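Local coordinates for NTF2 fold protein loop-helix-loop design NT-9 (Synthetic construct, PDB 6W90) that is a computationally designed NTF2-like fold with no known natural function, whose central pocket holds a two-chain phospholipid in the crystal, at residues A[34-39]-A[110-115]. Sequence-based numbering, arbitrary orientation. Where two conformers were deposited one is given.
Sequences KLLSPD and KRIRQQ. With 3PE (1,2-Distearoyl-sn-glycerophosphoethanolamine), chain B.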
ATOM      1  N   LYS A  34       2.276  12.273  -5.627  1.00 30.64           N
ATOM      2  CA  LYS A  34       3.705  12.003  -5.640  1.00 29.67           C
ATOM      3  C   LYS A  34       4.004  10.527  -5.788  1.00 29.60           C
ATOM      4  O   LYS A  34       4.906  10.158  -6.530  1.00 35.74           O
ATOM      5  CB  LYS A  34       4.358  12.530  -4.349  1.00 33.38           C
ATOM      6  CG  LYS A  34       4.183  14.042  -4.170  1.00 44.93           C
ATOM      7  CD  LYS A  34       5.175  14.660  -3.181  1.00 57.49           C
ATOM      8  CE  LYS A  34       4.923  14.229  -1.750  1.00 62.05           C
ATOM      9  NZ  LYS A  34       5.819  14.946  -0.794  1.00 66.19           N
ATOM     10  N   LEU A  35       3.275   9.672  -5.084  1.00 26.58           N
ATOM     11  CA  LEU A  35       3.665   8.273  -5.007  1.00 24.55           C
ATOM     12  C   LEU A  35       3.135   7.452  -6.174  1.00 24.63           C
ATOM     13  O   LEU A  35       3.881   6.659  -6.753  1.00 24.77           O
ATOM     14  CB  LEU A  35       3.162   7.645  -3.715  1.00 24.32           C
ATOM     15  CG  LEU A  35       3.606   6.202  -3.426  1.00 25.45           C
ATOM     16  CD1 LEU A  35       5.080   6.135  -3.290  1.00 28.76           C
ATOM     17  CD2 LEU A  35       2.865   5.743  -2.208  1.00 25.05           C
ATOM     18  N   LEU A  36       1.863   7.622  -6.512  1.00 22.99           N
ATOM     19  CA  LEU A  36       1.225   6.758  -7.501  1.00 23.86           C
ATOM     20  C   LEU A  36       1.148   7.399  -8.883  1.00 23.91           C
ATOM     21  O   LEU A  36       0.808   8.574  -9.041  1.00 27.42           O
ATOM     22  CB  LEU A  36      -0.183   6.368  -7.039  1.00 22.39           C
ATOM     23  CG  LEU A  36      -0.247   5.729  -5.662  1.00 21.23           C
ATOM     24  CD1 LEU A  36      -1.703   5.638  -5.222  1.00 25.93           C
ATOM     25  CD2 LEU A  36       0.357   4.393  -5.617  1.00 23.28           C
ATOM     26  N   SER A  37       1.490   6.606  -9.896  0.54 23.12           N
ATOM     27  CA  SER A  37       1.392   7.052 -11.276  0.54 24.47           C
ATOM     28  C   SER A  37      -0.067   7.237 -11.685  0.54 24.07           C
ATOM     29  O   SER A  37      -0.951   6.502 -11.224  0.54 23.19           O
ATOM     30  CB  SER A  37       2.068   6.030 -12.191  0.54 26.29           C
ATOM     31  OG  SER A  37       1.968   6.373 -13.565  0.54 27.23           O
ATOM     32  N   PRO A  38      -0.340   8.197 -12.583  1.00 24.82           N
ATOM     33  CA  PRO A  38      -1.700   8.335 -13.123  1.00 29.17           C
ATOM     34  C   PRO A  38      -2.324   7.025 -13.582  1.00 29.03           C
ATOM     35  O   PRO A  38      -3.527   6.818 -13.394  1.00 37.79           O
ATOM     36  CB  PRO A  38      -1.499   9.302 -14.302  1.00 33.89           C
ATOM     37  CG  PRO A  38      -0.284  10.050 -13.985  1.00 35.53           C
ATOM     38  CD  PRO A  38       0.610   9.150 -13.189  1.00 30.57           C
ATOM     39  N   ASP A  39      -1.542   6.130 -14.185  1.00 26.89           N
ATOM     40  CA  ASP A  39      -2.046   4.880 -14.732  1.00 29.52           C
ATOM     41  C   ASP A  39      -1.962   3.735 -13.744  1.00 29.27           C
ATOM     42  O   ASP A  39      -1.941   2.569 -14.163  1.00 28.14           O
ATOM     43  CB  ASP A  39      -1.273   4.498 -16.004  1.00 34.87           C
ATOM     44  CG  ASP A  39       0.225   4.208 -15.748  1.00 48.66           C
ATOM     45  OD1 ASP A  39       0.766   4.644 -14.717  1.00 50.36           O
ATOM     46  OD2 ASP A  39       0.884   3.554 -16.593  1.00 52.41           O
ATOM     47  N   LYS A 110       3.563   2.312 -10.661  1.00 20.66           N
ATOM     48  CA  LYS A 110       2.663   1.999 -11.771  1.00 22.87           C
ATOM     49  C   LYS A 110       1.793   0.778 -11.525  1.00 20.65           C
ATOM     50  O   LYS A 110       0.664   0.730 -12.024  1.00 26.27           O
ATOM     51  CB  LYS A 110       3.470   1.787 -13.055  1.00 29.60           C
ATOM     52  CG  LYS A 110       2.596   1.581 -14.308  1.00 43.26           C
ATOM     53  CD  LYS A 110       3.382   1.659 -15.612  1.00 58.25           C
ATOM     54  CE  LYS A 110       2.626   1.006 -16.771  1.00 66.99           C
ATOM     55  NZ  LYS A 110       3.359   1.223 -18.055  1.00 72.06           N
ATOM     56  N   ARG A 111       2.280  -0.204 -10.768  1.00 22.14           N
ATOM     57  CA  ARG A 111       1.524  -1.420 -10.485  1.00 20.05           C
ATOM     58  C   ARG A 111       1.794  -1.831  -9.049  1.00 20.51           C
ATOM     59  O   ARG A 111       2.943  -1.780  -8.604  1.00 22.06           O
ATOM     60  CB  ARG A 111       1.939  -2.531 -11.474  1.00 24.53           C
ATOM     61  CG  ARG A 111       0.963  -3.623 -11.631  1.00 29.32           C
ATOM     62  CD  ARG A 111       1.352  -4.512 -12.791  1.00 36.26           C
ATOM     63  NE  ARG A 111       0.625  -5.748 -12.622  1.00 42.25           N
ATOM     64  CZ  ARG A 111       0.988  -6.890 -13.165  1.00 46.87           C
ATOM     65  NH1 ARG A 111       2.058  -6.928 -13.940  1.00 49.49           N
ATOM     66  NH2 ARG A 111       0.281  -7.982 -12.935  1.00 45.19           N
ATOM     67  N   ILE A 112       0.756  -2.292  -8.351  1.00 19.28           N
ATOM     68  CA  ILE A 112       0.849  -2.918  -7.034  1.00 21.23           C
ATOM     69  C   ILE A 112       0.086  -4.221  -7.153  1.00 21.14           C
ATOM     70  O   ILE A 112      -1.017  -4.231  -7.707  1.00 21.73           O
ATOM     71  CB  ILE A 112       0.240  -2.076  -5.897  1.00 20.39           C
ATOM     72  CG1 ILE A 112       1.034  -0.793  -5.741  1.00 22.25           C
ATOM     73  CG2 ILE A 112       0.157  -2.907  -4.624  1.00 23.07           C
ATOM     74  CD1 ILE A 112       0.447   0.209  -4.811  1.00 24.19           C
ATOM     75  N   ARG A 113       0.650  -5.308  -6.645  0.53 19.09           N
ATOM     76  CA  ARG A 113      -0.041  -6.596  -6.642  0.53 19.73           C
ATOM     77  C   ARG A 113       0.060  -7.189  -5.248  0.53 20.49           C
ATOM     78  O   ARG A 113       1.150  -7.259  -4.684  0.53 19.97           O
ATOM     79  CB  ARG A 113       0.563  -7.526  -7.713  0.53 23.26           C
ATOM     80  CG  ARG A 113      -0.284  -8.742  -8.093  0.53 28.29           C
ATOM     81  CD  ARG A 113       0.257  -9.475  -9.366  0.53 31.98           C
ATOM     82  NE  ARG A 113      -0.612  -9.320 -10.537  0.53 34.30           N
ATOM     83  CZ  ARG A 113      -1.144 -10.319 -11.243  0.53 34.17           C
ATOM     84  NH1 ARG A 113      -1.923 -10.058 -12.286  0.53 31.38           N
ATOM     85  NH2 ARG A 113      -0.899 -11.582 -10.924  0.53 34.03           N
ATOM     86  N   GLN A 114      -1.081  -7.569  -4.681  1.00 19.29           N
ATOM     87  CA  GLN A 114      -1.183  -8.215  -3.384  1.00 20.61           C
ATOM     88  C   GLN A 114      -1.976  -9.501  -3.588  1.00 20.22           C
ATOM     89  O   GLN A 114      -2.962  -9.508  -4.327  1.00 21.99           O
ATOM     90  CB  GLN A 114      -1.889  -7.280  -2.386  1.00 21.74           C
ATOM     91  CG  GLN A 114      -1.979  -7.800  -0.976  1.00 24.26           C
ATOM     92  CD  GLN A 114      -2.820  -6.942  -0.006  1.00 28.40           C
ATOM     93  OE1 GLN A 114      -3.483  -5.975  -0.378  1.00 30.30           O
ATOM     94  NE2 GLN A 114      -2.813  -7.343   1.245  1.00 35.46           N
ATOM     95  N   GLN A 115      -1.585 -10.573  -2.913  1.00 21.10           N
ATOM     96  CA  GLN A 115      -2.422 -11.751  -2.855  1.00 25.84           C
ATOM     97  C   GLN A 115      -3.282 -11.685  -1.599  1.00 24.83           C
ATOM     98  O   GLN A 115      -2.917 -11.086  -0.584  1.00 28.38           O
ATOM     99  CB  GLN A 115      -1.587 -13.029  -2.888  1.00 46.83           C
ATOM    100  CG  GLN A 115      -2.437 -14.329  -3.051  1.00 70.04           C
ATOM    101  CD  GLN A 115      -3.493 -14.300  -4.192  1.00 77.65           C
ATOM    102  OE1 GLN A 115      -4.510 -13.591  -4.119  1.00 67.33           O
ATOM    103  NE2 GLN A 115      -3.264 -15.109  -5.227  1.00 85.71           N
TER
HETATM  104  P   3PE B 201      -2.831 -11.884   6.821  1.00 33.40           P
HETATM  105  N   3PE B 201      -2.071 -13.624   2.876  1.00 78.91           N
HETATM  106  O11 3PE B 201      -3.049 -10.327   6.329  1.00 44.36           O
HETATM  107  O12 3PE B 201      -1.627 -11.972   7.721  1.00 30.56           O
HETATM  108  O13 3PE B 201      -2.470 -12.804   5.485  1.00 43.90           O
HETATM  109  O14 3PE B 201      -4.086 -12.486   7.453  1.00 31.72           O
HETATM  110  C11 3PE B 201      -1.199 -12.684   4.899  1.00 61.76           C
HETATM  111  C12 3PE B 201      -1.013 -13.776   3.854  1.00 72.87           C
HETATM  112  C1  3PE B 201      -4.170 -10.059   5.530  1.00 63.06           C
HETATM  113  C2  3PE B 201      -4.349  -8.548   5.319  1.00 71.51           C
HETATM  114  C3  3PE B 201      -2.950  -7.983   5.061  1.00 71.30           C
HETATM  115  O31 3PE B 201      -3.010  -6.696   4.521  1.00 67.92           O
HETATM  116  O32 3PE B 201      -3.800  -6.010   6.504  1.00 70.42           O
HETATM  117  C31 3PE B 201      -3.535  -5.732   5.388  1.00 65.63           C
HETATM  118  C32 3PE B 201      -3.768  -4.318   4.872  1.00 58.17           C
HETATM  119  C33 3PE B 201      -3.945  -3.287   5.984  1.00 51.56           C
HETATM  120  C34 3PE B 201      -3.332  -1.989   5.460  1.00 48.90           C
HETATM  121  C35 3PE B 201      -3.793  -0.768   6.246  1.00 50.96           C
HETATM  122  C36 3PE B 201      -2.591  -0.171   6.985  1.00 56.99           C
HETATM  123  C37 3PE B 201      -1.688   0.649   6.055  1.00 62.12           C
HETATM  124  C38 3PE B 201      -0.661  -0.203   5.300  1.00 61.84           C
HETATM  125  C39 3PE B 201       0.649   0.558   5.046  1.00 59.02           C
HETATM  126  C3A 3PE B 201       0.473   1.697   4.033  1.00 56.09           C
HETATM  127  C3B 3PE B 201       1.817   2.219   3.514  1.00 54.86           C
HETATM  128  C3C 3PE B 201       2.087   1.681   2.107  1.00 54.50           C
HETATM  129  C3D 3PE B 201       3.249   2.416   1.436  1.00 55.47           C
HETATM  130  C3E 3PE B 201       3.603   1.701   0.127  1.00 59.30           C
HETATM  131  C3F 3PE B 201       5.007   2.096  -0.347  1.00 68.83           C
HETATM  132  C3G 3PE B 201       5.390   1.322  -1.615  1.00 75.69           C
HETATM  133  C3H 3PE B 201       6.904   1.134  -1.789  1.00 79.83           C
HETATM  134  C3I 3PE B 201       7.613   2.381  -2.326  1.00 79.67           C
HETATM  135  O21 3PE B 201      -5.192  -8.348   4.219  1.00 73.70           O
HETATM  136  O22 3PE B 201      -6.786  -7.260   5.419  1.00 72.47           O
HETATM  137  C21 3PE B 201      -6.456  -7.735   4.375  1.00 69.83           C
HETATM  138  C22 3PE B 201      -7.399  -7.702   3.155  1.00 59.07           C
HETATM  139  C23 3PE B 201      -7.616  -6.288   2.593  1.00 51.97           C
HETATM  140  C24 3PE B 201      -6.405  -5.761   1.814  1.00 45.45           C
HETATM  141  C25 3PE B 201      -6.575  -4.291   1.395  1.00 44.62           C
HETATM  142  C26 3PE B 201      -5.181  -3.728   1.110  1.00 47.22           C
HETATM  143  C27 3PE B 201      -5.174  -2.218   0.865  1.00 47.37           C
HETATM  144  C28 3PE B 201      -3.736  -1.702   0.691  1.00 46.08           C
HETATM  145  C29 3PE B 201      -3.143  -1.859  -0.723  1.00 48.42           C
HETATM  146  C2A 3PE B 201      -1.843  -1.047  -0.888  1.00 47.53           C
HETATM  147  C2B 3PE B 201      -2.036   0.281  -1.621  1.00 44.68           C
HETATM  148  C2C 3PE B 201      -0.856   1.227  -1.371  1.00 43.81           C
HETATM  149  C2D 3PE B 201      -1.362   2.667  -1.418  1.00 43.45           C
HETATM  150  C2E 3PE B 201      -0.232   3.687  -1.381  1.00 43.78           C
HETATM  151  C2F 3PE B 201       0.183   3.985   0.058  1.00 45.98           C
HETATM  152  O   HOH W   1      -0.153  -0.062 -14.634  1.00 41.08           O
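Asp39 lays its carboxylate across the extended side chain of Lys110, the two crossing at a slant. OD2 of Asp39 rests against the methylenes, 3.1 Å from Lys110 CE, whereas its salt bridge to Lys110 NZ is long at 3.7 Å. With CG anti to the backbone N (chi1 -175°) and the chain straight beyond it, Lys110 passes beside the carboxylate and carries its charge out to the exposed surface, a place that suits a long side chain with a charged end. A water donates to the carbonyl O atoms of both Asp39 and Lys110, joining the backbones. Ser37 brings its CB within 4.1 Å of Lys110 CA, the small side chain allowing the backbones to come close.

Deeper in, the character turns apolar. A methyl of Leu36, CD2, meets Ile112 CD1 at 4.3 Å, and, roughly at right angles to that approach, Ile112 CD1 touches C2C of the phospholipid at 3.8 Å; Leu35 CD2 touches the same acyl chain farther along, at C2E. Branched aliphatic residues suit a wall facing lipid tails. Further along, Gln114 stretches out to the glycerol region, its NE2 giving a weak hydrogen bond to lipid O31 (3.3 Å). A leucine in its place would probably leave that ester oxygen without this amide donor.

Strand 108-114 runs between strands 40-44 and 94-105 in the curved sheet, with a classic beta bulge where Lys110 and Arg111 face Glu103. Segment 34-39 leaves helix 24-35 and turns into strand 40-44, so the contact lies at the corner where the chain passes from helix to sheet, at the end of the lipid pocket where the acyl tails lie.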